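Local coordinates for protein uronate dehydrogenase (PDB 3RFX) that oxidises uronic acids such as galacturonate and glucuronate at the anomeric carbon, with NAD+ as hydride acceptor, probably giving aldarolactones, at residues 75-80 and 133-138; 186-191 and 222-227; 201-206 and 214-219. The protein carries 1 engineered substitution. All coordinates share one frame; numbering follows the deposited sequence.

In the fold
All three contacts tie loops to the secondary structure of a Rossmann-fold subunit. Contacts 1 and 2 are buried and lie on opposite sides of the chain's centre, their own centres about 28 Å apart; contact 3 is partly buried. At contact 1 a carboxylate, from a loop whose other end reaches the NAD pyrophosphate, holds the start of helix 135-154 near a second subunit. Contacts 2 and 3 form one neighbourhood, 11 Å between centres: helix 182-194 and strand 202-205, consecutive in the chain, each receive part of the following loop, and Leu188 packs on Val203. Packing round an indole dominates contact 2, whereas contact 3 combines stacked tryptophans with an asparagine paired to the sheet edge.

Contact 1 (75-80 and 133-138); sequences SVEKPF and DGLAGV. Engineered in segment 133-138: Ala136 (natural residue Tyr). With NAD (nicotinamide-adenine-dinucleotide), chain D.
Glu77 grips the first two amides of helix 135-154 with its carboxylate. Glu77 OE2 takes the N of Leu135 at 2.8 Å through its syn lone pair, while the N of Ala136 reaches Glu77 OE1 at 3.0 Å in a nearly straight bond (167°), approaching on the syn side but 27° out of the carboxylate plane. Two bonds to separate oxygens fix the rotation of the carboxylate, and its negative charge probably interacts favourably with the helix start. The chain of Glu77 leaves with CG anti to the backbone N (chi1 -171°) and then bends at chi2, which carries the carboxylate to the helix. Alongside, Leu135 CD1 meets Phe80 CB at 4.0 Å, near the plane of the ring and at its edge.

In the next shell, a water donates to Glu77 OE1 (2.9 Å) and to Asp133 OD1 (2.8 Å) and accepts from Gly137 N, bridging two acidic side chains. Ala136 is engineered; the natural tyrosine here begins the YxxxK sequence of short-chain dehydrogenases. Ser75 OG lies 2.9 Å from O1A of the NAD pyrophosphate, linking the same loop to the cofactor.

The loop runs from strand 67-70 to helix 80-100 and is held against the start of helix 135-154. Close by, Phe80 stacks on Tyr92 of the second subunit and Leu135 packs on its Met149.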
loop_
_atom_site.group_PDB
_atom_site.type_symbol
_atom_site.label_atom_id
_atom_site.label_comp_id
_atom_site.label_asym_id
_atom_site.label_seq_id
_atom_site.Cartn_x
_atom_site.Cartn_y
_atom_site.Cartn_z
ATOM N N SER A 75 11.105 32.669 -5.387
ATOM C CA SER A 75 11.286 31.374 -6.038
ATOM C C SER A 75 12.612 30.706 -5.668
ATOM O O SER A 75 12.776 29.490 -5.822
ATOM C CB SER A 75 11.231 31.568 -7.554
ATOM O OG SER A 75 12.119 32.611 -7.955
ATOM N N VAL A 76 13.561 31.509 -5.204
ATOM C CA VAL A 76 14.871 30.995 -4.816
ATOM C C VAL A 76 15.078 31.212 -3.330
ATOM O O VAL A 76 14.298 31.921 -2.687
ATOM C CB VAL A 76 15.998 31.694 -5.585
ATOM C CG1 VAL A 76 15.814 31.496 -7.082
ATOM C CG2 VAL A 76 16.040 33.177 -5.232
ATOM N N GLU A 77 16.128 30.610 -2.776
ATOM C CA GLU A 77 16.365 30.718 -1.344
ATOM C C GLU A 77 16.799 32.135 -0.985
ATOM O O GLU A 77 17.720 32.684 -1.590
ATOM C CB GLU A 77 17.390 29.682 -0.872
ATOM C CG GLU A 77 17.530 29.578 0.643
ATOM C CD GLU A 77 16.316 28.955 1.332
ATOM O OE1 GLU A 77 15.355 28.577 0.621
ATOM O OE2 GLU A 77 16.341 28.823 2.581
ATOM N N LYS A 78 16.114 32.723 -0.006
ATOM C CA LYS A 78 16.385 34.088 0.432
ATOM C C LYS A 78 16.214 34.139 1.931
ATOM O O LYS A 78 15.791 33.153 2.537
ATOM C CB LYS A 78 15.420 35.076 -0.231
ATOM C CG LYS A 78 15.622 35.222 -1.718
ATOM C CD LYS A 78 15.180 36.596 -2.191
ATOM C CE LYS A 78 15.520 36.827 -3.662
ATOM N NZ LYS A 78 16.987 36.880 -3.895
ATOM N N PRO A 79 16.567 35.279 2.547
ATOM C CA PRO A 79 16.349 35.437 3.985
ATOM C C PRO A 79 14.862 35.369 4.332
ATOM O O PRO A 79 14.002 35.679 3.501
ATOM C CB PRO A 79 16.898 36.841 4.271
ATOM C CG PRO A 79 17.936 37.049 3.206
ATOM C CD PRO A 79 17.357 36.392 1.983
ATOM N N PHE A 80 14.586 34.970 5.565
ATOM C CA PHE A 80 13.226 34.763 6.044
ATOM C C PHE A 80 12.332 35.982 5.845
ATOM O O PHE A 80 11.192 35.850 5.407
ATOM C CB PHE A 80 13.254 34.366 7.522
ATOM C CG PHE A 80 11.895 34.075 8.098
ATOM C CD1 PHE A 80 11.185 32.956 7.699
ATOM C CD2 PHE A 80 11.335 34.919 9.043
ATOM C CE1 PHE A 80 9.931 32.684 8.228
ATOM C CE2 PHE A 80 10.084 34.652 9.577
ATOM C CZ PHE A 80 9.385 33.532 9.168
ATOM N N ASP A 133 13.638 21.816 1.232
ATOM C CA ASP A 133 15.100 21.920 1.242
ATOM C C ASP A 133 15.629 23.281 1.684
ATOM O O ASP A 133 16.829 23.532 1.615
ATOM C CB ASP A 133 15.690 21.512 -0.111
ATOM C CG ASP A 133 15.151 22.330 -1.261
ATOM O OD1 ASP A 133 14.747 23.492 -1.048
ATOM O OD2 ASP A 133 15.144 21.812 -2.398
ATOM N N GLY A 134 14.731 24.145 2.150
ATOM C CA GLY A 134 15.107 25.435 2.709
ATOM C C GLY A 134 13.857 26.235 3.048
ATOM O O GLY A 134 12.749 25.696 2.995
ATOM N N LEU A 135 14.015 27.512 3.387
ATOM C CA LEU A 135 12.859 28.352 3.732
ATOM C C LEU A 135 11.912 28.563 2.554
ATOM O O LEU A 135 10.695 28.688 2.742
ATOM C CB LEU A 135 13.309 29.713 4.272
ATOM C CG LEU A 135 14.159 29.676 5.539
ATOM C CD1 LEU A 135 14.680 31.082 5.848
ATOM C CD2 LEU A 135 13.387 29.111 6.725
ATOM N N ALA A 136 12.458 28.627 1.347
ATOM C CA ALA A 136 11.610 28.784 0.174
ATOM C C ALA A 136 10.670 27.585 0.024
ATOM O O ALA A 136 9.461 27.761 -0.153
ATOM C CB ALA A 136 12.428 28.995 -1.083
ATOM N N GLY A 137 11.217 26.374 0.113
ATOM C CA GLY A 137 10.385 25.174 0.089
ATOM C C GLY A 137 9.352 25.143 1.209
ATOM O O GLY A 137 8.174 24.811 0.986
ATOM N N VAL A 138 9.781 25.478 2.425
ATOM C CA VAL A 138 8.861 25.513 3.565
ATOM C C VAL A 138 7.709 26.475 3.278
ATOM O O VAL A 138 6.549 26.185 3.583
ATOM C CB VAL A 138 9.585 25.946 4.869
ATOM C CG1 VAL A 138 8.582 26.211 6.006
ATOM C CG2 VAL A 138 10.610 24.894 5.298
HETATM P PA NAD D . 10.972 35.131 -10.531
HETATM O O1A NAD D . 11.872 35.230 -9.064
HETATM O O2A NAD D . 11.837 35.094 -11.987
HETATM O O5B NAD D . 9.404 35.856 -10.568
HETATM C C5B NAD D . 8.913 36.258 -9.338
HETATM C C4B NAD D . 8.153 37.586 -9.351
HETATM O O4B NAD D . 7.379 37.801 -8.179
HETATM C C3B NAD D . 9.019 38.748 -9.564
HETATM O O3B NAD D . 8.972 39.386 -10.791
HETATM C C2B NAD D . 9.002 39.491 -8.294
HETATM O O2B NAD D . 9.259 40.888 -8.347
HETATM C C1B NAD D . 7.687 39.100 -7.715
HETATM N N9A NAD D . 7.562 39.258 -6.292
HETATM C C8A NAD D . 8.478 38.847 -5.300
HETATM N N7A NAD D . 7.997 39.294 -4.090
HETATM C C5A NAD D . 6.803 40.006 -4.333
HETATM C C6A NAD D . 5.910 40.667 -3.470
HETATM N N6A NAD D . 6.177 40.708 -2.075
HETATM N N1A NAD D . 4.792 41.287 -3.999
HETATM C C2A NAD D . 4.538 41.268 -5.354
HETATM N N3A NAD D . 5.439 40.589 -6.239
HETATM C C4A NAD D . 6.546 39.981 -5.702
HETATM O O3 NAD D . 10.449 33.672 -10.368
HETATM P PN NAD D . 10.145 32.662 -11.561
HETATM O O1N NAD D . 9.584 33.394 -12.766
HETATM O O2N NAD D . 11.402 31.907 -11.974
HETATM O O5D NAD D . 9.063 31.635 -11.040
HETATM O O HOH W 1 14.128 26.071 -0.311
#

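Contact 2 (186-191 and 222-227); sequences VSLIEA and LGWKPK
Ser187 OG accepts the indole N-H of Trp224, NE1 to OG being 2.9 Å. The hydroxyl lies only 3° out of the ring plane, although the bond is bent at 146°. With chi1 at 66°, OG sits between its own backbone N and carbonyl carbon, from where it also bonds back to the carbonyl of Asp184 one turn earlier; the buried indole nitrogen is thereby tied to the helix.

Leu188 comes over a face of the same ring. Its CB stands 3.9 Å from the centroid of the five-membered ring in a CH-pi contact, and CD1 reaches onward to CE3 of Trp224 at 3.7 Å. Pro226 CD lies on the opposite face, so the indole is sandwiched between helix and loop. The same methyl, Leu188 CD1, also meets Leu222 CD2 at 4.1 Å.

One turn on, Ala191 fits between the two loop side chains, its CB 3.8 Å from Trp224 CB and 4.1 Å from Leu222 CG. A water donates to both Ala191 O and Leu222 O, joining the backbones.

Helix 182-194 leads to strand 202-205, at one edge of the parallel Rossmann sheet, and the loop following that strand returns to pack on the helix.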
loop_
_atom_site.group_PDB
_atom_site.type_symbol
_atom_site.label_atom_id
_atom_site.label_comp_id
_atom_site.label_asym_id
_atom_site.label_seq_id
_atom_site.Cartn_x
_atom_site.Cartn_y
_atom_site.Cartn_z
ATOM N N VAL A 186 1.786 25.790 -20.253
ATOM C CA VAL A 186 0.639 26.462 -20.852
ATOM C C VAL A 186 -0.550 25.508 -21.001
ATOM O O VAL A 186 -1.672 25.849 -20.630
ATOM C CB VAL A 186 0.993 27.104 -22.200
ATOM C CG1 VAL A 186 -0.277 27.612 -22.903
ATOM C CG2 VAL A 186 1.980 28.251 -21.971
ATOM N N SER A 187 -0.308 24.314 -21.528
ATOM C CA SER A 187 -1.399 23.360 -21.698
ATOM C C SER A 187 -1.965 22.911 -20.350
ATOM O O SER A 187 -3.165 22.650 -20.235
ATOM C CB SER A 187 -0.972 22.160 -22.546
ATOM O OG SER A 187 0.008 21.398 -21.869
ATOM N N LEU A 188 -1.122 22.834 -19.323
ATOM C CA LEU A 188 -1.623 22.481 -17.991
ATOM C C LEU A 188 -2.573 23.564 -17.486
ATOM O O LEU A 188 -3.651 23.276 -16.953
ATOM C CB LEU A 188 -0.469 22.290 -16.994
ATOM C CG LEU A 188 -0.916 22.141 -15.534
ATOM C CD1 LEU A 188 -1.777 20.885 -15.357
ATOM C CD2 LEU A 188 0.273 22.138 -14.576
ATOM N N ILE A 189 -2.167 24.819 -17.649
ATOM C CA ILE A 189 -3.000 25.943 -17.224
ATOM C C ILE A 189 -4.351 25.928 -17.950
ATOM O O ILE A 189 -5.392 26.143 -17.331
ATOM C CB ILE A 189 -2.271 27.295 -17.404
ATOM C CG1 ILE A 189 -1.144 27.419 -16.370
ATOM C CG2 ILE A 189 -3.248 28.466 -17.271
ATOM C CD1 ILE A 189 -0.175 28.543 -16.652
ATOM N N GLU A 190 -4.338 25.640 -19.248
ATOM C CA GLU A 190 -5.586 25.535 -20.010
ATOM C C GLU A 190 -6.482 24.406 -19.484
ATOM O O GLU A 190 -7.702 24.565 -19.356
ATOM C CB GLU A 190 -5.292 25.369 -21.505
ATOM C CG GLU A 190 -4.563 26.593 -22.075
ATOM C CD GLU A 190 -3.993 26.375 -23.463
ATOM O OE1 GLU A 190 -3.814 25.203 -23.871
ATOM O OE2 GLU A 190 -3.703 27.385 -24.141
ATOM N N ALA A 191 -5.867 23.277 -19.155
ATOM C CA ALA A 191 -6.593 22.131 -18.624
ATOM C C ALA A 191 -7.179 22.436 -17.251
ATOM O O ALA A 191 -8.293 22.012 -16.940
ATOM C CB ALA A 191 -5.681 20.894 -18.560
ATOM N N LEU A 222 -8.165 14.972 -15.122
ATOM C CA LEU A 222 -8.008 16.301 -15.712
ATOM C C LEU A 222 -7.781 16.243 -17.227
ATOM O O LEU A 222 -8.035 17.216 -17.946
ATOM C CB LEU A 222 -6.855 17.049 -15.023
ATOM C CG LEU A 222 -6.719 18.545 -15.301
ATOM C CD1 LEU A 222 -7.914 19.294 -14.705
ATOM C CD2 LEU A 222 -5.399 19.097 -14.746
ATOM N N GLY A 223 -7.294 15.106 -17.707
ATOM C CA GLY A 223 -7.093 14.890 -19.128
ATOM C C GLY A 223 -5.890 15.631 -19.696
ATOM O O GLY A 223 -5.805 15.840 -20.899
ATOM N N TRP A 224 -4.966 16.025 -18.829
ATOM C CA TRP A 224 -3.745 16.707 -19.266
ATOM C C TRP A 224 -2.581 15.737 -19.367
ATOM O O TRP A 224 -2.198 15.111 -18.376
ATOM C CB TRP A 224 -3.383 17.855 -18.314
ATOM C CG TRP A 224 -2.023 18.456 -18.597
ATOM C CD1 TRP A 224 -1.678 19.252 -19.655
ATOM C CD2 TRP A 224 -0.829 18.286 -17.816
ATOM N NE1 TRP A 224 -0.341 19.588 -19.579
ATOM C CE2 TRP A 224 0.199 19.014 -18.458
ATOM C CE3 TRP A 224 -0.531 17.589 -16.639
ATOM C CZ2 TRP A 224 1.502 19.064 -17.960
ATOM C CZ3 TRP A 224 0.770 17.641 -16.141
ATOM C CH2 TRP A 224 1.767 18.381 -16.803
ATOM N N LYS A 225 -2.035 15.610 -20.569
ATOM C CA LYS A 225 -0.833 14.806 -20.820
ATOM C C LYS A 225 0.239 15.696 -21.447
ATOM O O LYS A 225 0.070 16.172 -22.569
ATOM C CB LYS A 225 -1.140 13.662 -21.790
ATOM C CG LYS A 225 -2.180 12.659 -21.300
ATOM C CD LYS A 225 -1.595 11.666 -20.298
ATOM C CE LYS A 225 -2.649 10.642 -19.890
ATOM N NZ LYS A 225 -2.072 9.429 -19.250
ATOM N N PRO A 226 1.344 15.932 -20.732
ATOM C CA PRO A 226 2.404 16.749 -21.343
ATOM C C PRO A 226 2.982 16.073 -22.585
ATOM O O PRO A 226 2.950 14.847 -22.683
ATOM C CB PRO A 226 3.457 16.865 -20.235
ATOM C CG PRO A 226 3.154 15.764 -19.272
ATOM C CD PRO A 226 1.682 15.477 -19.373
ATOM N N LYS A 227 3.503 16.861 -23.522
ATOM C CA LYS A 227 3.934 16.334 -24.814
ATOM C C LYS A 227 5.448 16.419 -25.045
ATOM O O LYS A 227 5.992 15.688 -25.868
ATOM C CB LYS A 227 3.209 17.061 -25.955
ATOM C CG LYS A 227 1.691 16.950 -25.898
ATOM C CD LYS A 227 1.254 15.489 -25.920
ATOM C CE LYS A 227 -0.253 15.345 -25.713
ATOM N NZ LYS A 227 -0.660 13.916 -25.760
HETATM O O HOH W 2 -9.649 19.379 -17.949
#

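Contact 3 (201-206 and 214-219); sequences PVVWGA and WDNSHL
Strand 202-205 is an outermost strand of the parallel Rossmann sheet, and on its far edge Asn216 takes the place that a neighbouring strand would fill, pairing with both backbone polar groups of Trp204. The N of Trp204 donates to Asn216 OD1 at 2.9 Å (167°), and Asn216 ND2 returns a bond to Trp204 O at 3.0 Å (164°). Each acceptor is met in its carbonyl plane on a lone pair, so the amide is locked against rotation and its two ends are told apart. A water donating to Val202 O and to Asn216 OD1 carries the pairing back two residues, giving OD1 a second donor.

On its other edge the strand is bonded to strand 158-163: Val203 pairs with Leu160 and Arg162, and Gly205 with Arg162. Beyond Trp204 the chain leaves the strand through an inverse gamma turn centred on Gly205, with a weak bond from Ala206 N to Trp204 O.

The two tryptophans stack face to face, the six-membered ring of Trp204 over the five-membered ring of Trp214, with centroids 4.0 Å apart and planes tilted by 18°. Trp214 CB also lies over the Trp204 face, 3.3 Å from Trp204 CG. Trp214 NE1 is hydrogen-bonded to Gln254, which helps hold the stacked indole, while Ala206 CB touches Trp214 CE3 at 3.8 Å.

At the other end Leu219 crosses Pro201 and Val203 at about a right angle: its CD1 meets Pro201 CB, and CD2 rests 3.8 Å from Val203 CG1. Between Asn216 and Leu219 the loop begins a 3-10 turn, introduced by an Asx turn in which Asp215 OD1 accepts Ser217 N at 2.8 Å from above the carboxylate plane and the Ser217 hydroxyl on the syn side, somewhat out of the plane.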
loop_
_atom_site.group_PDB
_atom_site.type_symbol
_atom_site.label_atom_id
_atom_site.label_comp_id
_atom_site.label_asym_id
_atom_site.label_seq_id
_atom_site.Cartn_x
_atom_site.Cartn_y
_atom_site.Cartn_z
ATOM N N PRO A 201 -5.830 19.689 -6.150
ATOM C CA PRO A 201 -4.850 18.623 -6.394
ATOM C C PRO A 201 -3.387 19.096 -6.412
ATOM O O PRO A 201 -3.106 20.211 -6.842
ATOM C CB PRO A 201 -5.234 18.136 -7.786
ATOM C CG PRO A 201 -5.743 19.374 -8.467
ATOM C CD PRO A 201 -6.531 20.087 -7.384
ATOM N N VAL A 202 -2.482 18.240 -5.942
ATOM C CA VAL A 202 -1.055 18.390 -6.201
ATOM C C VAL A 202 -0.783 17.963 -7.637
ATOM O O VAL A 202 -1.210 16.893 -8.072
ATOM C CB VAL A 202 -0.213 17.512 -5.245
ATOM C CG1 VAL A 202 1.258 17.500 -5.672
ATOM C CG2 VAL A 202 -0.366 17.986 -3.798
ATOM N N VAL A 203 -0.078 18.809 -8.378
ATOM C CA VAL A 203 0.292 18.512 -9.755
ATOM C C VAL A 203 1.808 18.586 -9.851
ATOM O O VAL A 203 2.402 19.586 -9.456
ATOM C CB VAL A 203 -0.291 19.558 -10.721
ATOM C CG1 VAL A 203 0.105 19.241 -12.158
ATOM C CG2 VAL A 203 -1.829 19.655 -10.563
ATOM N N TRP A 204 2.438 17.536 -10.367
ATOM C CA TRP A 204 3.888 17.591 -10.560
ATOM C C TRP A 204 4.164 18.360 -11.838
ATOM O O TRP A 204 3.733 17.952 -12.916
ATOM C CB TRP A 204 4.473 16.186 -10.642
ATOM C CG TRP A 204 4.351 15.418 -9.355
ATOM C CD1 TRP A 204 3.490 14.397 -9.094
ATOM C CD2 TRP A 204 5.120 15.614 -8.160
ATOM N NE1 TRP A 204 3.675 13.936 -7.805
ATOM C CE2 TRP A 204 4.676 14.664 -7.216
ATOM C CE3 TRP A 204 6.158 16.494 -7.804
ATOM C CZ2 TRP A 204 5.224 14.564 -5.936
ATOM C CZ3 TRP A 204 6.699 16.400 -6.531
ATOM C CH2 TRP A 204 6.233 15.437 -5.611
ATOM N N GLY A 205 4.882 19.473 -11.720
ATOM C CA GLY A 205 5.129 20.322 -12.867
ATOM C C GLY A 205 6.359 19.897 -13.647
ATOM O O GLY A 205 7.437 20.447 -13.443
ATOM N N ALA A 206 6.190 18.917 -14.529
ATOM C CA ALA A 206 7.264 18.438 -15.396
ATOM C C ALA A 206 6.697 17.989 -16.731
ATOM O O ALA A 206 5.547 17.554 -16.806
ATOM C CB ALA A 206 7.991 17.281 -14.733
ATOM N N TRP A 214 8.445 11.731 -11.043
ATOM C CA TRP A 214 7.154 12.055 -10.413
ATOM C C TRP A 214 5.952 11.421 -11.109
ATOM O O TRP A 214 5.906 11.332 -12.323
ATOM C CB TRP A 214 6.954 13.581 -10.353
ATOM C CG TRP A 214 8.078 14.302 -9.659
ATOM C CD1 TRP A 214 8.768 13.880 -8.547
ATOM C CD2 TRP A 214 8.631 15.570 -10.017
ATOM N NE1 TRP A 214 9.722 14.809 -8.207
ATOM C CE2 TRP A 214 9.661 15.854 -9.092
ATOM C CE3 TRP A 214 8.365 16.492 -11.037
ATOM C CZ2 TRP A 214 10.423 17.019 -9.160
ATOM C CZ3 TRP A 214 9.125 17.651 -11.103
ATOM C CH2 TRP A 214 10.136 17.906 -10.166
ATOM N N ASP A 215 4.970 11.011 -10.315
ATOM C CA ASP A 215 3.836 10.238 -10.818
ATOM C C ASP A 215 2.567 11.093 -10.765
ATOM O O ASP A 215 2.071 11.366 -9.690
ATOM C CB ASP A 215 3.656 8.990 -9.943
ATOM C CG ASP A 215 2.414 8.173 -10.312
ATOM O OD1 ASP A 215 1.791 8.430 -11.366
ATOM O OD2 ASP A 215 2.068 7.264 -9.535
ATOM N N ASN A 216 2.074 11.524 -11.925
ATOM C CA ASN A 216 0.852 12.327 -12.010
ATOM C C ASN A 216 -0.373 11.484 -12.357
ATOM O O ASN A 216 -1.387 12.022 -12.798
ATOM C CB ASN A 216 0.997 13.398 -13.098
ATOM C CG ASN A 216 1.523 14.720 -12.568
ATOM O OD1 ASN A 216 1.236 15.113 -11.438
ATOM N ND2 ASN A 216 2.276 15.431 -13.405
ATOM N N SER A 217 -0.286 10.169 -12.196
ATOM C CA SER A 217 -1.364 9.307 -12.697
ATOM C C SER A 217 -2.717 9.587 -12.028
ATOM O O SER A 217 -3.769 9.392 -12.645
ATOM C CB SER A 217 -1.006 7.823 -12.570
ATOM O OG SER A 217 -0.873 7.454 -11.213
ATOM N N HIS A 218 -2.696 10.038 -10.776
ATOM C CA HIS A 218 -3.948 10.263 -10.040
ATOM C C HIS A 218 -4.697 11.510 -10.520
ATOM O O HIS A 218 -5.876 11.714 -10.196
ATOM C CB HIS A 218 -3.698 10.297 -8.529
ATOM C CG HIS A 218 -3.375 8.953 -7.952
ATOM N ND1 HIS A 218 -4.309 8.176 -7.304
ATOM C CD2 HIS A 218 -2.229 8.233 -7.958
ATOM C CE1 HIS A 218 -3.750 7.043 -6.918
ATOM N NE2 HIS A 218 -2.486 7.052 -7.306
ATOM N N LEU A 219 -4.009 12.316 -11.317
ATOM C CA LEU A 219 -4.577 13.511 -11.919
ATOM C C LEU A 219 -5.256 13.169 -13.247
ATOM O O LEU A 219 -5.675 14.060 -13.984
ATOM C CB LEU A 219 -3.454 14.532 -12.158
ATOM C CG LEU A 219 -3.822 15.985 -12.427
ATOM C CD1 LEU A 219 -4.359 16.625 -11.146
ATOM C CD2 LEU A 219 -2.601 16.743 -12.929
HETATM O O HOH W 3 -0.399 14.548 -9.347
HETATM O O HOH W 4 4.635 15.056 -15.805
#